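Local atomic coordinates of choloylglycine hydrolase (Clostridium perfringens, PDB entry 2BJF), a protein that hydrolyses the amide bond of glycine- and taurine-conjugated bile salts, releasing the free bile acid, and can also act as a bile acid amine N-acyltransferase. Residues L13-G17 with M145-G151; F67-M71 with Y278-L284; L123-I128 with Q158-L163. The contacts are given in a common frame with arbitrary orientation. Residue numbers count along the deposited sequence, not the author numbering.

Interaction 1 (L13-G17 with M145-G151); sequences LHLFG and MISDITG
Strand residues 14-17 lie over 145-151, the end of strand 142-147 and the turn that follows it. The two run in opposite senses, with CA atoms nearest at His14-Ile149 (5.8 Å) and Phe16-Ser147 (7.0 Å). No hydrogen bond joins them; side chains fill the gap. Phe16, with extended backbone and chi1 t, lays its ring on the strand: Ser147 CB makes a CH-pi contact over one face, 4.1 Å from the ring centroid, and Phe16 CZ is 3.4 Å from Met145 O. Met145, t at all three chi angles, sets its CG 3.7 Å from Phe16 CE1 and its SD 5.2 Å from the ring centroid at the edge, a Met-aromatic contact. His14 (chi1 m, chi2 84°) lays one ring face over Ile149 C and Gly151 N of the type I turn Asp148-Gly151, its CE1 3.1 Å from Ile149 O and its CD2 3.5 Å from Gly151 CA; ND1 is hydrogen-bonded to Glu285. The turn is closed by Gly151 N to Asp148 O (3.1 Å) and by an Asx turn, Thr150 N to Asp148 OD1 (3.0 Å). Gly151 has phi 90°, and a CB there would lie only 3.2 Å from His14 NE2. The backbone hydrogen bonds of strand 14-22 go instead to strands 3-8 and 275-283, so the contact is sheet against sheet, the face-to-face packing of the alpha-beta-beta-alpha sandwich of N-terminal nucleophile hydrolases.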
loop_
_atom_site.group_PDB
_atom_site.type_symbol
_atom_site.label_atom_id
_atom_site.label_comp_id
_atom_site.label_asym_id
_atom_site.label_seq_id
_atom_site.Cartn_x
_atom_site.Cartn_y
_atom_site.Cartn_z
ATOM N N LEU A 13 -23.085 27.819 -4.665
ATOM C CA LEU A 13 -21.933 28.712 -4.579
ATOM C C LEU A 13 -20.649 27.932 -4.831
ATOM O O LEU A 13 -20.607 26.715 -4.640
ATOM C CB LEU A 13 -21.881 29.419 -3.221
ATOM C CG LEU A 13 -23.050 30.340 -2.845
ATOM C CD1 LEU A 13 -22.851 30.898 -1.446
ATOM C CD2 LEU A 13 -23.237 31.471 -3.853
ATOM N N HIS A 14 -19.607 28.634 -5.261
ATOM C CA HIS A 14 -18.358 27.985 -5.639
ATOM C C HIS A 14 -17.201 28.347 -4.721
ATOM O O HIS A 14 -16.810 29.513 -4.613
ATOM C CB HIS A 14 -18.027 28.278 -7.104
ATOM C CG HIS A 14 -19.002 27.672 -8.064
ATOM N ND1 HIS A 14 -20.187 28.286 -8.408
ATOM C CD2 HIS A 14 -18.980 26.493 -8.730
ATOM C CE1 HIS A 14 -20.847 27.517 -9.255
ATOM N NE2 HIS A 14 -20.136 26.425 -9.469
ATOM N N LEU A 15 -16.676 27.327 -4.047
ATOM C CA LEU A 15 -15.534 27.482 -3.161
ATOM C C LEU A 15 -14.259 27.059 -3.874
ATOM O O LEU A 15 -14.239 26.053 -4.587
ATOM C CB LEU A 15 -15.715 26.655 -1.884
ATOM C CG LEU A 15 -16.977 26.835 -1.034
ATOM C CD1 LEU A 15 -16.975 25.829 0.109
ATOM C CD2 LEU A 15 -17.116 28.257 -0.496
ATOM N N PHE A 16 -13.204 27.841 -3.683
ATOM C CA PHE A 16 -11.895 27.539 -4.246
ATOM C C PHE A 16 -10.809 27.980 -3.275
ATOM O O PHE A 16 -10.853 29.087 -2.747
ATOM C CB PHE A 16 -11.716 28.222 -5.609
ATOM C CG PHE A 16 -10.328 28.095 -6.173
ATOM C CD1 PHE A 16 -9.854 26.865 -6.622
ATOM C CD2 PHE A 16 -9.491 29.205 -6.253
ATOM C CE1 PHE A 16 -8.565 26.740 -7.139
ATOM C CE2 PHE A 16 -8.204 29.092 -6.771
ATOM C CZ PHE A 16 -7.741 27.856 -7.216
ATOM N N GLY A 17 -9.834 27.107 -3.044
ATOM C CA GLY A 17 -8.766 27.405 -2.101
ATOM C C GLY A 17 -7.696 26.340 -2.046
ATOM O O GLY A 17 -7.592 25.501 -2.946
ATOM N N MET A 145 -3.530 26.695 -10.440
ATOM C CA MET A 145 -4.914 26.292 -10.660
ATOM C C MET A 145 -5.785 27.543 -10.720
ATOM O O MET A 145 -5.649 28.444 -9.888
ATOM C CB MET A 145 -5.395 25.348 -9.557
ATOM C CG MET A 145 -6.789 24.783 -9.792
ATOM S SD MET A 145 -7.210 23.479 -8.623
ATOM C CE MET A 145 -8.952 23.259 -8.972
ATOM N N ILE A 146 -6.662 27.593 -11.718
ATOM C CA ILE A 146 -7.549 28.733 -11.937
ATOM C C ILE A 146 -8.986 28.221 -12.007
ATOM O O ILE A 146 -9.262 27.228 -12.682
ATOM C CB ILE A 146 -7.175 29.508 -13.232
ATOM C CG1 ILE A 146 -5.721 29.992 -13.171
ATOM C CG2 ILE A 146 -8.114 30.694 -13.450
ATOM C CD1 ILE A 146 -5.151 30.452 -14.505
ATOM N N SER A 147 -9.887 28.889 -11.292
ATOM C CA SER A 147 -11.276 28.450 -11.184
ATOM C C SER A 147 -12.200 29.656 -11.064
ATOM O O SER A 147 -11.792 30.699 -10.554
ATOM C CB SER A 147 -11.439 27.532 -9.967
ATOM O OG SER A 147 -12.625 26.760 -10.053
ATOM N N ASP A 148 -13.439 29.521 -11.533
ATOM C CA ASP A 148 -14.399 30.626 -11.447
ATOM C C ASP A 148 -15.816 30.194 -11.044
ATOM O O ASP A 148 -16.046 29.038 -10.681
ATOM C CB ASP A 148 -14.395 31.475 -12.734
ATOM C CG ASP A 148 -14.994 30.751 -13.934
ATOM O OD1 ASP A 148 -15.596 29.670 -13.768
ATOM O OD2 ASP A 148 -14.864 31.284 -15.057
ATOM N N ILE A 149 -16.753 31.138 -11.123
ATOM C CA ILE A 149 -18.132 30.927 -10.676
ATOM C C ILE A 149 -18.974 30.036 -11.601
ATOM O O ILE A 149 -20.133 29.744 -11.296
ATOM C CB ILE A 149 -18.861 32.277 -10.411
ATOM C CG1 ILE A 149 -18.901 33.138 -11.681
ATOM C CG2 ILE A 149 -18.191 33.021 -9.260
ATOM C CD1 ILE A 149 -19.842 34.333 -11.593
ATOM N N THR A 150 -18.393 29.609 -12.722
ATOM C CA THR A 150 -19.052 28.662 -13.627
ATOM C C THR A 150 -18.805 27.222 -13.174
ATOM O O THR A 150 -19.451 26.288 -13.656
ATOM C CB THR A 150 -18.570 28.811 -15.093
ATOM O OG1 THR A 150 -17.222 28.339 -15.211
ATOM C CG2 THR A 150 -18.650 30.262 -15.561
ATOM N N GLY A 151 -17.859 27.054 -12.253
ATOM C CA GLY A 151 -17.469 25.733 -11.771
ATOM C C GLY A 151 -16.353 25.103 -12.582
ATOM O O GLY A 151 -15.897 24.001 -12.269
#

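Interaction 2 (F67-M71 with Y278-L284); sequences FADGM and YTSCMCL
In the two-sheet sandwich of the Ntn-hydrolase fold, residues 67-71, a corner leading into strand 70-72 of one sheet, face strand residues 278-283 and Leu284 of the other. The touching parts run nearly the same way, 22° apart, with CA atoms nearest at Asp69-Ser280 (8.3 Å) and Met71-Leu284 (7.1 Å). The chain turns at Ala68 and Asp69 and enters the extended Gly70-Met71. Across from it, Tyr278, Ser280 and Met282 point inward from their strand. The polar end centres on the buried carboxylate of Asp69 (chi1 p), both of whose oxygens accept hydrogen bonds: OD1 from Tyr278 OH at 2.6 Å, near the ring plane, and OD2 from Ser280 OG at 2.9 Å. Tyr278 and Ser280 both use chi1 p to reach it. OD1 also forms a salt bridge with Arg18, which binds deoxycholate, and OD2 is hydrogen-bonded to Tyr289 OH, so the negative charge is compensated in the interior. Ala68 CB lies 3.4 Å from Tyr278 OH, and Ala68 itself touches the bound deoxycholate. Beyond the carboxylate the contact turns apolar. Met71 (chi1 p, chi2 t) places CB 4.0 Å from Leu284 CD2 and 3.8 Å from Met282 SD. With Met282 folded as m, t, m, the sulfur presses against the glycine backbone, Met282 SD only 3.3 Å from Gly70 C.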
loop_
_atom_site.group_PDB
_atom_site.type_symbol
_atom_site.label_atom_id
_atom_site.label_comp_id
_atom_site.label_asym_id
_atom_site.label_seq_id
_atom_site.Cartn_x
_atom_site.Cartn_y
_atom_site.Cartn_z
ATOM N N PHE A 67 1.473 37.180 -4.985
ATOM C CA PHE A 67 0.425 36.368 -4.356
ATOM C C PHE A 67 0.684 34.865 -4.328
ATOM O O PHE A 67 1.326 34.312 -5.224
ATOM C CB PHE A 67 -0.922 36.633 -5.032
ATOM C CG PHE A 67 -1.513 37.970 -4.698
ATOM C CD1 PHE A 67 -2.448 38.093 -3.674
ATOM C CD2 PHE A 67 -1.137 39.109 -5.402
ATOM C CE1 PHE A 67 -2.998 39.330 -3.355
ATOM C CE2 PHE A 67 -1.680 40.351 -5.089
ATOM C CZ PHE A 67 -2.613 40.462 -4.065
ATOM N N ALA A 68 0.159 34.220 -3.287
ATOM C CA ALA A 68 0.170 32.763 -3.163
ATOM C C ALA A 68 -1.147 32.177 -3.668
ATOM O O ALA A 68 -1.167 31.122 -4.308
ATOM C CB ALA A 68 0.409 32.363 -1.722
ATOM N N ASP A 69 -2.244 32.865 -3.355
ATOM C CA ASP A 69 -3.580 32.523 -3.846
ATOM C C ASP A 69 -4.514 33.703 -3.619
ATOM O O ASP A 69 -4.328 34.480 -2.681
ATOM C CB ASP A 69 -4.141 31.257 -3.182
ATOM C CG ASP A 69 -4.040 31.288 -1.669
ATOM O OD1 ASP A 69 -2.961 30.952 -1.144
ATOM O OD2 ASP A 69 -5.043 31.636 -1.009
ATOM N N GLY A 70 -5.514 33.835 -4.482
ATOM C CA GLY A 70 -6.454 34.940 -4.378
ATOM C C GLY A 70 -7.586 34.879 -5.378
ATOM O O GLY A 70 -7.697 33.933 -6.159
ATOM N N MET A 71 -8.433 35.902 -5.341
ATOM C CA MET A 71 -9.540 36.026 -6.277
ATOM C C MET A 71 -9.741 37.485 -6.656
ATOM O O MET A 71 -9.190 38.381 -6.013
ATOM C CB MET A 71 -10.828 35.470 -5.663
ATOM C CG MET A 71 -11.290 36.229 -4.436
ATOM S SD MET A 71 -12.780 35.562 -3.695
ATOM C CE MET A 71 -12.431 35.983 -2.000
ATOM N N TYR A 278 -1.253 27.277 6.365
ATOM C CA TYR A 278 -2.619 27.797 6.338
ATOM C C TYR A 278 -3.505 27.053 5.343
ATOM O O TYR A 278 -3.014 26.373 4.434
ATOM C CB TYR A 278 -2.658 29.322 6.101
ATOM C CG TYR A 278 -2.312 29.801 4.705
ATOM C CD1 TYR A 278 -3.269 29.806 3.686
ATOM C CD2 TYR A 278 -1.043 30.293 4.415
ATOM C CE1 TYR A 278 -2.958 30.262 2.407
ATOM C CE2 TYR A 278 -0.724 30.759 3.142
ATOM C CZ TYR A 278 -1.683 30.732 2.144
ATOM O OH TYR A 278 -1.364 31.191 0.886
ATOM N N THR A 279 -4.811 27.178 5.543
ATOM C CA THR A 279 -5.804 26.635 4.632
ATOM C C THR A 279 -6.762 27.760 4.270
ATOM O O THR A 279 -7.408 28.338 5.146
ATOM C CB THR A 279 -6.572 25.462 5.271
ATOM O OG1 THR A 279 -5.645 24.442 5.663
ATOM C CG2 THR A 279 -7.583 24.872 4.292
ATOM N N SER A 280 -6.827 28.081 2.981
ATOM C CA SER A 280 -7.702 29.142 2.497
ATOM C C SER A 280 -8.874 28.569 1.710
ATOM O O SER A 280 -8.751 27.534 1.053
ATOM C CB SER A 280 -6.923 30.146 1.644
ATOM O OG SER A 280 -6.503 29.577 0.418
ATOM N N CYS A 281 -10.013 29.248 1.801
ATOM C CA CYS A 281 -11.211 28.880 1.063
ATOM C C CYS A 281 -11.927 30.151 0.645
ATOM O O CYS A 281 -12.415 30.904 1.487
ATOM C CB CYS A 281 -12.133 28.010 1.920
ATOM S SG CYS A 281 -13.685 27.556 1.109
ATOM N N MET A 282 -11.979 30.385 -0.661
ATOM C CA MET A 282 -12.613 31.576 -1.208
ATOM C C MET A 282 -14.006 31.248 -1.718
ATOM O O MET A 282 -14.176 30.337 -2.530
ATOM C CB MET A 282 -11.766 32.146 -2.351
ATOM C CG MET A 282 -10.421 32.696 -1.908
ATOM S SD MET A 282 -9.278 32.960 -3.275
ATOM C CE MET A 282 -8.470 31.364 -3.368
ATOM N N CYS A 283 -15.003 31.978 -1.229
ATOM C CA CYS A 283 -16.334 31.903 -1.812
ATOM C C CYS A 283 -16.376 32.901 -2.957
ATOM O O CYS A 283 -16.504 34.111 -2.745
ATOM C CB CYS A 283 -17.426 32.197 -0.786
ATOM S SG CYS A 283 -19.080 32.031 -1.483
ATOM N N LEU A 284 -16.253 32.377 -4.172
ATOM C CA LEU A 284 -16.023 33.199 -5.360
ATOM C C LEU A 284 -17.148 34.191 -5.679
ATOM O O LEU A 284 -16.872 35.337 -6.040
ATOM C CB LEU A 284 -15.694 32.315 -6.571
ATOM C CG LEU A 284 -14.432 31.446 -6.467
ATOM C CD1 LEU A 284 -14.368 30.457 -7.619
ATOM C CD2 LEU A 284 -13.157 32.288 -6.407
#

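Interaction 3 (L123-I128 with Q158-L163); sequences LKNANI and QTKEKL
Leu163 (chi1 t, chi2 p) is the apolar centre: its CD2 lies 3.7 Å from Ala126 CB, 4.2 Å from Leu123 CD2 and 3.4 Å from Ala126 O, while its CD1 meets Ile128 CD1 at 3.7 Å. CA atoms come nearest at Asn127-Leu163 (6.6 Å) and Ile128-Gln158 (7.1 Å). Leu123-Ala126 forms a type I turn, Ala126 N to Leu123 O 3.1 Å, from which 126-128 runs on as a strand. A water donates to Leu123 O (2.8 Å) and Leu163 O (3.0 Å). At the polar edge Gln158 (chi1 and chi2 t) takes Ile128 N on OE1 at 2.8 Å; its NE2 bonds weakly to Ile128 O (2.9 Å) and Asn127 OD1 (3.2 Å), and also to Ser88 O. Asn127 ND2 turns to Ser90 and Asn99. Thr159 N to Lys162 O, 3.0 Å, closes the loop of the beta hairpin made by strands 153-158 and 163-167. The contact thus sets this hairpin against strand 126-129, the parallel partner of strand 98-101, with Phe105 and Trp108 of helix 105-112 packed on Leu123.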
loop_
_atom_site.group_PDB
_atom_site.type_symbol
_atom_site.label_atom_id
_atom_site.label_comp_id
_atom_site.label_asym_id
_atom_site.label_seq_id
_atom_site.Cartn_x
_atom_site.Cartn_y
_atom_site.Cartn_z
ATOM N N LEU A 123 -3.893 32.759 -22.580
ATOM C CA LEU A 123 -2.752 31.873 -22.341
ATOM C C LEU A 123 -2.244 31.162 -23.596
ATOM O O LEU A 123 -1.140 30.610 -23.594
ATOM C CB LEU A 123 -3.080 30.849 -21.248
ATOM C CG LEU A 123 -3.177 31.363 -19.810
ATOM C CD1 LEU A 123 -3.643 30.246 -18.902
ATOM C CD2 LEU A 123 -1.851 31.941 -19.317
ATOM N N LYS A 124 -3.041 31.188 -24.663
ATOM C CA LYS A 124 -2.675 30.535 -25.926
ATOM C C LYS A 124 -1.326 31.015 -26.461
ATOM O O LYS A 124 -0.541 30.217 -26.978
ATOM C CB LYS A 124 -3.770 30.729 -26.979
ATOM C CG LYS A 124 -5.015 29.888 -26.743
ATOM C CD LYS A 124 -6.022 30.063 -27.865
ATOM C CE LYS A 124 -7.202 29.118 -27.694
ATOM N NZ LYS A 124 -8.158 29.213 -28.832
ATOM N N ASN A 125 -1.060 32.312 -26.320
ATOM C CA ASN A 125 0.198 32.902 -26.773
ATOM C C ASN A 125 1.076 33.395 -25.616
ATOM O O ASN A 125 1.940 34.254 -25.799
ATOM C CB ASN A 125 -0.081 34.035 -27.770
ATOM C CG ASN A 125 1.152 34.441 -28.561
ATOM O OD1 ASN A 125 1.928 33.595 -29.014
ATOM N ND2 ASN A 125 1.338 35.744 -28.731
ATOM N N ALA A 126 0.860 32.836 -24.427
ATOM C CA ALA A 126 1.600 33.265 -23.243
ATOM C C ALA A 126 2.880 32.464 -23.012
ATOM O O ALA A 126 3.017 31.328 -23.476
ATOM C CB ALA A 126 0.707 33.228 -22.006
ATOM N N ASN A 127 3.816 33.085 -22.298
ATOM C CA ASN A 127 5.067 32.458 -21.894
ATOM C C ASN A 127 5.468 32.963 -20.515
ATOM O O ASN A 127 5.435 34.167 -20.258
ATOM C CB ASN A 127 6.179 32.760 -22.902
ATOM C CG ASN A 127 7.534 32.242 -22.451
ATOM O OD1 ASN A 127 7.767 31.033 -22.402
ATOM N ND2 ASN A 127 8.436 33.158 -22.117
ATOM N N ILE A 128 5.842 32.044 -19.631
ATOM C CA ILE A 128 6.257 32.416 -18.283
ATOM C C ILE A 128 7.783 32.503 -18.209
ATOM O O ILE A 128 8.488 31.539 -18.514
ATOM C CB ILE A 128 5.655 31.471 -17.214
ATOM C CG1 ILE A 128 4.125 31.491 -17.319
ATOM C CG2 ILE A 128 6.093 31.893 -15.815
ATOM C CD1 ILE A 128 3.414 30.393 -16.557
ATOM N N GLN A 158 4.043 25.186 -17.208
ATOM C CA GLN A 158 5.028 25.397 -18.263
ATOM C C GLN A 158 6.175 24.406 -18.142
ATOM O O GLN A 158 6.865 24.353 -17.121
ATOM C CB GLN A 158 5.554 26.833 -18.292
ATOM C CG GLN A 158 6.408 27.117 -19.529
ATOM C CD GLN A 158 6.587 28.592 -19.815
ATOM O OE1 GLN A 158 5.615 29.326 -19.996
ATOM N NE2 GLN A 158 7.841 29.031 -19.881
ATOM N N THR A 159 6.357 23.622 -19.198
ATOM C CA THR A 159 7.434 22.642 -19.279
ATOM C C THR A 159 8.447 23.087 -20.337
ATOM O O THR A 159 8.301 24.159 -20.931
ATOM C CB THR A 159 6.889 21.240 -19.631
ATOM O OG1 THR A 159 6.231 21.286 -20.903
ATOM C CG2 THR A 159 5.908 20.757 -18.567
ATOM N N LYS A 160 9.468 22.262 -20.567
ATOM C CA LYS A 160 10.482 22.537 -21.591
ATOM C C LYS A 160 9.905 22.493 -23.008
ATOM O O LYS A 160 10.496 23.036 -23.946
ATOM C CB LYS A 160 11.671 21.575 -21.455
ATOM C CG LYS A 160 11.322 20.094 -21.577
ATOM C CD LYS A 160 12.540 19.215 -21.339
ATOM C CE LYS A 160 12.163 17.742 -21.338
ATOM N NZ LYS A 160 13.311 16.872 -20.956
ATOM N N GLU A 161 8.747 21.850 -23.147
ATOM C CA GLU A 161 8.060 21.721 -24.427
ATOM C C GLU A 161 7.218 22.958 -24.746
ATOM O O GLU A 161 7.409 23.589 -25.787
ATOM C CB GLU A 161 7.190 20.458 -24.432
ATOM C CG GLU A 161 6.562 20.118 -25.780
ATOM C CD GLU A 161 5.553 18.978 -25.701
ATOM O OE1 GLU A 161 5.216 18.538 -24.579
ATOM O OE2 GLU A 161 5.093 18.524 -26.769
ATOM N N LYS A 162 6.295 23.299 -23.844
ATOM C CA LYS A 162 5.326 24.377 -24.073
ATOM C C LYS A 162 4.599 24.790 -22.789
ATOM O O LYS A 162 4.776 24.170 -21.738
ATOM C CB LYS A 162 4.300 23.956 -25.136
ATOM C CG LYS A 162 3.610 22.620 -24.855
ATOM C CD LYS A 162 2.709 22.180 -26.004
ATOM C CE LYS A 162 1.337 22.840 -25.939
ATOM N NZ LYS A 162 0.456 22.378 -27.048
ATOM N N LEU A 163 3.788 25.843 -22.886
ATOM C CA LEU A 163 2.893 26.230 -21.798
ATOM C C LEU A 163 1.589 25.441 -21.901
ATOM O O LEU A 163 0.745 25.725 -22.760
ATOM C CB LEU A 163 2.622 27.741 -21.811
ATOM C CG LEU A 163 1.691 28.302 -20.725
ATOM C CD1 LEU A 163 2.297 28.156 -19.338
ATOM C CD2 LEU A 163 1.354 29.756 -20.997
HETATM O O HOH W 1 -0.583 27.953 -24.191
#

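Interactions 1 and 2 are neighbouring parts of one sheet-to-sheet interface, their centres about 10 Å apart. Strands 14-22 and 275-283 are adjacent, with probable hydrogen bonds Phe16 O to Met282 N (2.7 Å) and His14 O to Leu284 N (3.0 Å). Interaction 2 comes nearest the pocket: Ala68 is about 4 Å, side chain to ligand, from deoxycholate, whereas Met145 of interaction 1 is about 11 Å from it and about 10 Å, side chain to side chain, from Cys2, the inferred nucleophile. Interaction 3 lies apart, its centre about 23 Å and 24 Å from those of interactions 1 and 2, though the Ile128 side chain is still about 10 Å from deoxycholate; strand 142-147 leads, by the turn at 148-151, into 153-158, the first strand of its hairpin.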